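Local coordinates for autoinducer 2-binding protein LsrB (Clostridium saccharobutylicum DSM 13864, PDB 6DSP) that binds the quorum-sensing signal autoinducer-2 between its two lobes, as a receptor of the periplasmic solute-binding protein family, at residues A[228-236]-A[259-268]; A[307-315]-A[324-332]. All blocks are in the same frame, centred on the assembly; numbering follows the deposited sequence.

Both contacts are partly buried, share no element and lie on opposite sides of the chain's centre, centres about 34 Å apart and nearest atoms about 14 Å. Contact 1 belongs to the lobe built on the parallel four-stranded sheet, where helix 227-237 meets the end of helix 257-261 and the turn that follows. Contact 2 pairs strands 305-311 and 327-330 of the mixed sheet of the other lobe, with the 3-10 turn after the first strand packed on the second. Side chains carry contact 1: a tyrosine ring on a helix, one hydrogen bond and one water bridge. In contact 2 two backbone bonds, an asparagine-serine bond and two waters join the segments, with aliphatic packing beside them.

Contact 1: A[228-236]-A[259-268]; sequences LPGQAQAAQ and YCNDGILTRW
Tyr-259 lays its ring against helix 227-237 as a knob among Pro-229, Ala-232, Gln-233 and Gln-236. The methyl CB of Ala-232 stands over one face, 3.8 Å from the ring centroid and 16° off the normal, a CH-pi contact displaced toward the rim. At the ring edge, Tyr-259 OH donates to Gln-233 OE1 at 2.7 Å, meeting a lone pair in the carbonyl plane. The Gln-233 chain bends at chi2 (69°), which folds its amide back to meet the hydroxyl. Next to the ring, Ile-264 puts CG2 3.4 Å from Ala-232 O and packs the same methyl against Ala-235 CB. Where strand 268-270 begins, Leu-228 CD2 touches Trp-268 CB at 3.6 Å, and Leu-228 CD1 meets Leu-265 CD1 at 4.0 Å. One water donates to Gln-236 OE1 (2.6 Å) and to Asp-262 OD2 (2.5 Å), joining two acceptors. A Schellman motif at Gly-263 ends helix 257-261 and turns the chain so that Ile-264 faces helix 227-237. Gln-233 NE2 bonds Asn-237 OD1, consistent with OE1, not NE2, facing the tyrosine. The contact thus ties helix 227-237 to the loop leading into strand 268-270, in the parallel-sheet lobe of the periplasmic binding protein fold. The seam is mainly apolar, with the hydroxyl bond and the water bridge along the flank away from Ile-264.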
loop_
_atom_site.group_PDB
_atom_site.type_symbol
_atom_site.label_atom_id
_atom_site.label_comp_id
_atom_site.label_asym_id
_atom_site.label_seq_id
_atom_site.Cartn_x
_atom_site.Cartn_y
_atom_site.Cartn_z
ATOM N N LEU A 228 6.269 2.766 -9.084
ATOM C CA LEU A 228 7.700 2.830 -8.791
ATOM C C LEU A 228 8.541 2.073 -9.813
ATOM O O LEU A 228 9.451 2.675 -10.401
ATOM C CB LEU A 228 7.964 2.392 -7.343
ATOM C CG LEU A 228 9.466 2.377 -7.009
ATOM C CD1 LEU A 228 10.144 3.757 -7.234
ATOM C CD2 LEU A 228 9.695 1.917 -5.578
ATOM N N PRO A 229 8.299 0.782 -10.092
ATOM C CA PRO A 229 9.108 0.125 -11.136
ATOM C C PRO A 229 8.851 0.705 -12.510
ATOM O O PRO A 229 9.777 0.775 -13.325
ATOM C CB PRO A 229 8.718 -1.353 -11.029
ATOM C CG PRO A 229 7.347 -1.345 -10.312
ATOM C CD PRO A 229 7.444 -0.169 -9.348
ATOM N N GLY A 230 7.635 1.178 -12.788
ATOM C CA GLY A 230 7.402 1.794 -14.085
ATOM C C GLY A 230 8.196 3.077 -14.248
ATOM O O GLY A 230 8.729 3.354 -15.328
ATOM N N GLN A 231 8.276 3.881 -13.177
ATOM C CA GLN A 231 9.038 5.122 -13.248
ATOM C C GLN A 231 10.527 4.838 -13.386
ATOM O O GLN A 231 11.236 5.542 -14.109
ATOM C CB GLN A 231 8.785 5.922 -11.983
ATOM C CG GLN A 231 9.378 7.344 -12.066
ATOM C CD GLN A 231 8.688 8.138 -13.150
ATOM O OE1 GLN A 231 7.503 8.466 -13.012
ATOM N NE2 GLN A 231 9.425 8.492 -14.217
ATOM N N ALA A 232 11.022 3.817 -12.680
ATOM C CA ALA A 232 12.422 3.441 -12.844
ATOM C C ALA A 232 12.690 2.993 -14.279
ATOM O O ALA A 232 13.692 3.390 -14.904
ATOM C CB ALA A 232 12.799 2.348 -11.861
ATOM N N GLN A 233 11.787 2.186 -14.843
ATOM C CA GLN A 233 11.966 1.761 -16.234
ATOM C C GLN A 233 11.945 2.960 -17.184
ATOM O O GLN A 233 12.741 3.043 -18.129
ATOM C CB GLN A 233 10.853 0.778 -16.598
ATOM C CG GLN A 233 11.009 0.250 -18.009
ATOM C CD GLN A 233 12.217 -0.658 -18.164
ATOM O OE1 GLN A 233 12.472 -1.512 -17.287
ATOM N NE2 GLN A 233 12.961 -0.497 -19.256
ATOM N N ALA A 234 11.052 3.925 -16.922
ATOM C CA ALA A 234 11.008 5.121 -17.754
ATOM C C ALA A 234 12.329 5.880 -17.704
ATOM O O ALA A 234 12.825 6.362 -18.732
ATOM C CB ALA A 234 9.874 6.033 -17.297
ATOM N N ALA A 235 12.912 5.999 -16.509
ATOM C CA ALA A 235 14.187 6.681 -16.371
ATOM C C ALA A 235 15.258 5.938 -17.144
ATOM O O ALA A 235 16.046 6.543 -17.880
ATOM C CB ALA A 235 14.533 6.791 -14.889
ATOM N N GLN A 236 15.303 4.617 -16.995
ATOM C CA GLN A 236 16.284 3.831 -17.732
ATOM C C GLN A 236 16.082 3.964 -19.247
ATOM O O GLN A 236 17.054 4.114 -20.005
ATOM C CB GLN A 236 16.175 2.384 -17.272
ATOM C CG GLN A 236 17.272 1.532 -17.819
ATOM C CD GLN A 236 17.073 0.117 -17.376
ATOM O OE1 GLN A 236 17.342 -0.204 -16.244
ATOM N NE2 GLN A 236 16.526 -0.721 -18.247
ATOM N N TYR A 259 16.844 -2.665 -10.898
ATOM C CA TYR A 259 16.943 -1.219 -11.081
ATOM C C TYR A 259 17.974 -0.625 -10.141
ATOM O O TYR A 259 18.710 0.296 -10.513
ATOM C CB TYR A 259 15.587 -0.535 -10.840
ATOM C CG TYR A 259 14.535 -0.869 -11.888
ATOM C CD1 TYR A 259 14.760 -0.599 -13.240
ATOM C CD2 TYR A 259 13.312 -1.484 -11.530
ATOM C CE1 TYR A 259 13.824 -0.941 -14.204
ATOM C CE2 TYR A 259 12.350 -1.811 -12.488
ATOM C CZ TYR A 259 12.623 -1.542 -13.828
ATOM O OH TYR A 259 11.675 -1.898 -14.751
ATOM N N CYS A 260 18.022 -1.119 -8.911
ATOM C CA CYS A 260 18.988 -0.585 -7.962
ATOM C C CYS A 260 20.413 -0.994 -8.334
ATOM O O CYS A 260 21.335 -0.155 -8.326
ATOM C CB CYS A 260 18.565 -1.018 -6.545
ATOM S SG CYS A 260 19.581 -0.296 -5.249
ATOM N N ASN A 261 20.597 -2.257 -8.740
ATOM C CA ASN A 261 21.920 -2.717 -9.182
ATOM C C ASN A 261 22.385 -1.971 -10.428
ATOM O O ASN A 261 23.595 -1.777 -10.624
ATOM C CB ASN A 261 21.907 -4.226 -9.454
ATOM C CG ASN A 261 21.927 -5.042 -8.176
ATOM O OD1 ASN A 261 22.569 -4.655 -7.202
ATOM N ND2 ASN A 261 21.246 -6.175 -8.177
ATOM N N ASP A 262 21.454 -1.543 -11.273
ATOM C CA ASP A 262 21.794 -0.799 -12.482
ATOM C C ASP A 262 21.925 0.694 -12.226
ATOM O O ASP A 262 22.102 1.459 -13.185
ATOM C CB ASP A 262 20.734 -1.030 -13.568
ATOM C CG ASP A 262 20.790 -2.433 -14.133
ATOM O OD1 ASP A 262 21.810 -3.102 -13.877
ATOM O OD2 ASP A 262 19.828 -2.864 -14.825
ATOM N N GLY A 263 21.805 1.126 -10.967
ATOM C CA GLY A 263 22.039 2.513 -10.609
ATOM C C GLY A 263 20.904 3.444 -10.945
ATOM O O GLY A 263 21.108 4.662 -10.994
ATOM N N ILE A 264 19.695 2.919 -11.170
ATOM C CA ILE A 264 18.601 3.775 -11.593
ATOM C C ILE A 264 18.013 4.515 -10.402
ATOM O O ILE A 264 17.521 5.640 -10.564
ATOM C CB ILE A 264 17.505 2.961 -12.332
ATOM C CG1 ILE A 264 18.105 2.151 -13.482
ATOM C CG2 ILE A 264 16.382 3.888 -12.818
ATOM C CD1 ILE A 264 18.842 3.013 -14.482
ATOM N N LEU A 265 17.976 3.883 -9.223
ATOM C CA LEU A 265 17.524 4.559 -8.010
ATOM C C LEU A 265 18.351 4.055 -6.836
ATOM O O LEU A 265 18.864 2.938 -6.844
ATOM C CB LEU A 265 16.009 4.378 -7.722
ATOM C CG LEU A 265 15.557 3.077 -7.041
ATOM C CD1 LEU A 265 14.091 3.183 -6.593
ATOM C CD2 LEU A 265 15.706 1.885 -7.974
ATOM N N THR A 266 18.389 4.866 -5.790
ATOM C CA THR A 266 19.180 4.553 -4.619
ATOM C C THR A 266 18.375 3.877 -3.527
ATOM O O THR A 266 18.918 3.034 -2.806
ATOM C CB THR A 266 19.750 5.877 -4.046
ATOM O OG1 THR A 266 20.495 6.549 -5.073
ATOM C CG2 THR A 266 20.642 5.617 -2.846
ATOM N N ARG A 267 17.097 4.230 -3.361
ATOM C CA ARG A 267 16.426 3.956 -2.102
ATOM C C ARG A 267 14.924 3.933 -2.340
ATOM O O ARG A 267 14.397 4.787 -3.054
ATOM C CB ARG A 267 16.787 5.072 -1.102
ATOM C CG ARG A 267 16.070 5.001 0.234
ATOM C CD ARG A 267 16.548 6.154 1.136
ATOM N NE ARG A 267 17.891 5.960 1.671
ATOM C CZ ARG A 267 19.003 6.522 1.179
ATOM N NH1 ARG A 267 18.943 7.307 0.098
ATOM N NH2 ARG A 267 20.172 6.292 1.773
ATOM N N TRP A 268 14.246 2.976 -1.710
ATOM C CA TRP A 268 12.781 2.908 -1.724
ATOM C C TRP A 268 12.391 2.155 -0.468
ATOM O O TRP A 268 13.257 1.711 0.283
ATOM C CB TRP A 268 12.270 2.223 -3.014
ATOM C CG TRP A 268 12.478 0.735 -3.037
ATOM C CD1 TRP A 268 11.522 -0.209 -2.836
ATOM C CD2 TRP A 268 13.699 0.033 -3.308
ATOM N NE1 TRP A 268 12.069 -1.454 -2.930
ATOM C CE2 TRP A 268 13.413 -1.344 -3.198
ATOM C CE3 TRP A 268 15.022 0.439 -3.588
ATOM C CZ2 TRP A 268 14.390 -2.329 -3.366
ATOM C CZ3 TRP A 268 15.995 -0.552 -3.764
ATOM C CH2 TRP A 268 15.669 -1.914 -3.652
HETATM O O HOH W 1 17.432 -2.137 -14.521
#

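Contact 2: A[307-315]-A[324-332]; sequences VEVMPNSVL and TSSGVVLLP
First torsions bring Asn-312 and Ser-326 together: CG of Asn-312 lies opposite its carbonyl carbon (chi1 -73°) and OG of Ser-326 is trans to the backbone N (174°), which sets ND2 facing OG. Asn-312 ND2 donates to Ser-326 OG over 2.9 Å, almost straight at 166° and with the oxygen close to the amide plane. Arg-118 NH2 bonds Asn-312 OD1, and Ser-326 OG also bonds Pro-115 O, so both polar groups are tied to the neighbouring loop. Beside them a water accepts from Asn-312 N and donates to Ser-326 O. Met-310 and Val-328 form an antiparallel hydrogen-bonded pair, with Met-310 N to Val-328 O at 2.7 Å and Val-328 N to Met-310 O at 2.8 Å. Beyond it a second water bridges Glu-308 O and Leu-330 N where the strands part. The Val-314 and Val-328 side chains slide past each other, Val-314 CG2 to Val-328 CG1 3.8 Å; that of Leu-315 lies obliquely across Val-328, and Leu-315 CD2 reaches Leu-330 CD2 at 4.0 Å. Val-329 turns instead to Val-307, with CG1 3.8 Å from Val-307 CB. Strand 327-330 lies between parallel 120-123 and antiparallel 305-311 in the mixed sheet of one lobe of the periplasmic binding protein fold.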
loop_
_atom_site.group_PDB
_atom_site.type_symbol
_atom_site.label_atom_id
_atom_site.label_comp_id
_atom_site.label_asym_id
_atom_site.label_seq_id
_atom_site.Cartn_x
_atom_site.Cartn_y
_atom_site.Cartn_z
ATOM N N VAL A 307 -0.996 -8.369 18.953
ATOM C CA VAL A 307 -1.402 -7.133 18.303
ATOM C C VAL A 307 -2.433 -6.438 19.175
ATOM O O VAL A 307 -3.143 -7.076 19.961
ATOM C CB VAL A 307 -1.934 -7.366 16.874
ATOM C CG1 VAL A 307 -0.883 -8.110 16.078
ATOM C CG2 VAL A 307 -3.253 -8.124 16.894
ATOM N N GLU A 308 -2.500 -5.114 19.046
ATOM C CA GLU A 308 -3.477 -4.309 19.765
ATOM C C GLU A 308 -4.419 -3.671 18.756
ATOM O O GLU A 308 -3.964 -3.058 17.785
ATOM C CB GLU A 308 -2.794 -3.232 20.621
ATOM C CG GLU A 308 -3.800 -2.435 21.436
ATOM C CD GLU A 308 -3.184 -1.257 22.143
ATOM O OE1 GLU A 308 -1.940 -1.167 22.155
ATOM O OE2 GLU A 308 -3.945 -0.416 22.679
ATOM N N VAL A 309 -5.722 -3.799 18.983
ATOM C CA VAL A 309 -6.693 -3.153 18.097
ATOM C C VAL A 309 -6.823 -1.687 18.492
ATOM O O VAL A 309 -7.160 -1.367 19.636
ATOM C CB VAL A 309 -8.054 -3.856 18.143
ATOM C CG1 VAL A 309 -9.033 -3.229 17.134
ATOM C CG2 VAL A 309 -7.871 -5.343 17.854
ATOM N N MET A 310 -6.570 -0.797 17.538
ATOM C CA MET A 310 -6.570 0.648 17.718
ATOM C C MET A 310 -7.844 1.262 17.170
ATOM O O MET A 310 -8.502 0.678 16.302
ATOM C CB MET A 310 -5.388 1.277 16.963
ATOM C CG MET A 310 -4.081 0.537 17.168
ATOM S SD MET A 310 -3.616 0.387 18.892
ATOM C CE MET A 310 -3.378 2.112 19.254
ATOM N N PRO A 311 -8.220 2.462 17.606
ATOM C CA PRO A 311 -9.389 3.129 17.000
ATOM C C PRO A 311 -9.143 3.486 15.543
ATOM O O PRO A 311 -8.009 3.678 15.097
ATOM C CB PRO A 311 -9.556 4.399 17.847
ATOM C CG PRO A 311 -8.342 4.565 18.567
ATOM C CD PRO A 311 -7.589 3.276 18.655
ATOM N N ASN A 312 -10.248 3.615 14.807
ATOM C CA ASN A 312 -10.166 3.956 13.388
ATOM C C ASN A 312 -9.429 5.274 13.160
ATOM O O ASN A 312 -8.788 5.462 12.113
ATOM C CB ASN A 312 -11.568 4.060 12.814
ATOM C CG ASN A 312 -12.209 2.704 12.669
ATOM O OD1 ASN A 312 -11.535 1.709 12.397
ATOM N ND2 ASN A 312 -13.508 2.659 12.881
ATOM N N SER A 313 -9.501 6.195 14.124
ATOM C CA SER A 313 -8.881 7.490 13.929
ATOM C C SER A 313 -7.348 7.442 13.924
ATOM O O SER A 313 -6.741 8.459 13.566
ATOM C CB SER A 313 -9.384 8.466 14.988
ATOM O OG SER A 313 -9.131 7.979 16.288
ATOM N N VAL A 314 -6.701 6.301 14.223
ATOM C CA VAL A 314 -5.254 6.240 13.984
ATOM C C VAL A 314 -4.906 6.406 12.514
ATOM O O VAL A 314 -3.777 6.795 12.187
ATOM C CB VAL A 314 -4.596 4.972 14.586
ATOM C CG1 VAL A 314 -4.871 4.848 16.069
ATOM C CG2 VAL A 314 -4.955 3.678 13.814
ATOM N N LEU A 315 -5.835 6.094 11.605
ATOM C CA LEU A 315 -5.585 6.275 10.179
ATOM C C LEU A 315 -6.195 7.558 9.606
ATOM O O LEU A 315 -5.941 7.872 8.432
ATOM C CB LEU A 315 -6.101 5.065 9.386
ATOM C CG LEU A 315 -5.454 3.702 9.712
ATOM C CD1 LEU A 315 -6.011 2.636 8.777
ATOM C CD2 LEU A 315 -3.948 3.744 9.606
ATOM N N THR A 324 -16.873 0.522 18.872
ATOM C CA THR A 324 -15.624 -0.119 19.251
ATOM C C THR A 324 -15.452 -1.504 18.645
ATOM O O THR A 324 -14.424 -2.127 18.895
ATOM C CB THR A 324 -15.448 -0.191 20.764
ATOM O OG1 THR A 324 -16.509 -0.982 21.266
ATOM C CG2 THR A 324 -15.467 1.199 21.412
ATOM N N SER A 325 -16.406 -1.999 17.845
ATOM C CA SER A 325 -16.194 -3.238 17.107
ATOM C C SER A 325 -15.501 -2.994 15.776
ATOM O O SER A 325 -15.298 -3.945 15.007
ATOM C CB SER A 325 -17.511 -3.955 16.849
ATOM O OG SER A 325 -18.328 -3.264 15.917
ATOM N N SER A 326 -15.114 -1.755 15.493
ATOM C CA SER A 326 -14.477 -1.396 14.230
ATOM C C SER A 326 -13.135 -0.765 14.580
ATOM O O SER A 326 -13.107 0.216 15.326
ATOM C CB SER A 326 -15.377 -0.412 13.478
ATOM O OG SER A 326 -14.718 0.057 12.311
ATOM N N GLY A 327 -12.037 -1.307 14.068
ATOM C CA GLY A 327 -10.738 -0.795 14.456
ATOM C C GLY A 327 -9.622 -1.233 13.532
ATOM O O GLY A 327 -9.853 -1.866 12.493
ATOM N N VAL A 328 -8.393 -0.904 13.940
ATOM C CA VAL A 328 -7.213 -1.009 13.084
ATOM C C VAL A 328 -6.092 -1.717 13.834
ATOM O O VAL A 328 -5.817 -1.403 15.002
ATOM C CB VAL A 328 -6.749 0.412 12.674
ATOM C CG1 VAL A 328 -5.409 0.377 11.923
ATOM C CG2 VAL A 328 -7.822 1.144 11.884
ATOM N N VAL A 329 -5.391 -2.619 13.149
ATOM C CA VAL A 329 -4.140 -3.190 13.640
ATOM C C VAL A 329 -3.032 -2.618 12.767
ATOM O O VAL A 329 -3.134 -2.655 11.537
ATOM C CB VAL A 329 -4.169 -4.725 13.555
ATOM C CG1 VAL A 329 -2.797 -5.303 13.820
ATOM C CG2 VAL A 329 -5.202 -5.278 14.532
ATOM N N LEU A 330 -1.991 -2.067 13.397
ATOM C CA LEU A 330 -0.859 -1.459 12.698
ATOM C C LEU A 330 0.352 -2.388 12.692
ATOM O O LEU A 330 0.726 -2.938 13.736
ATOM C CB LEU A 330 -0.468 -0.155 13.414
ATOM C CG LEU A 330 -1.480 0.985 13.224
ATOM C CD1 LEU A 330 -1.271 2.117 14.235
ATOM C CD2 LEU A 330 -1.458 1.504 11.788
ATOM N N LEU A 331 1.026 -2.497 11.543
ATOM C CA LEU A 331 2.313 -3.178 11.536
ATOM C C LEU A 331 3.309 -2.406 12.399
ATOM O O LEU A 331 3.339 -1.165 12.362
ATOM C CB LEU A 331 2.863 -3.222 10.118
ATOM C CG LEU A 331 2.114 -4.115 9.134
ATOM C CD1 LEU A 331 2.927 -4.170 7.857
ATOM C CD2 LEU A 331 1.868 -5.513 9.701
ATOM N N PRO A 332 4.163 -3.104 13.153
ATOM C CA PRO A 332 5.120 -2.412 14.020
ATOM C C PRO A 332 6.296 -1.781 13.306
ATOM O O PRO A 332 6.987 -0.955 13.911
ATOM C CB PRO A 332 5.605 -3.525 14.962
ATOM C CG PRO A 332 5.437 -4.773 14.202
ATOM C CD PRO A 332 4.166 -4.558 13.383
HETATM O O HOH W 2 -1.906 -2.167 16.311
HETATM O O HOH W 3 -12.713 2.788 16.086
#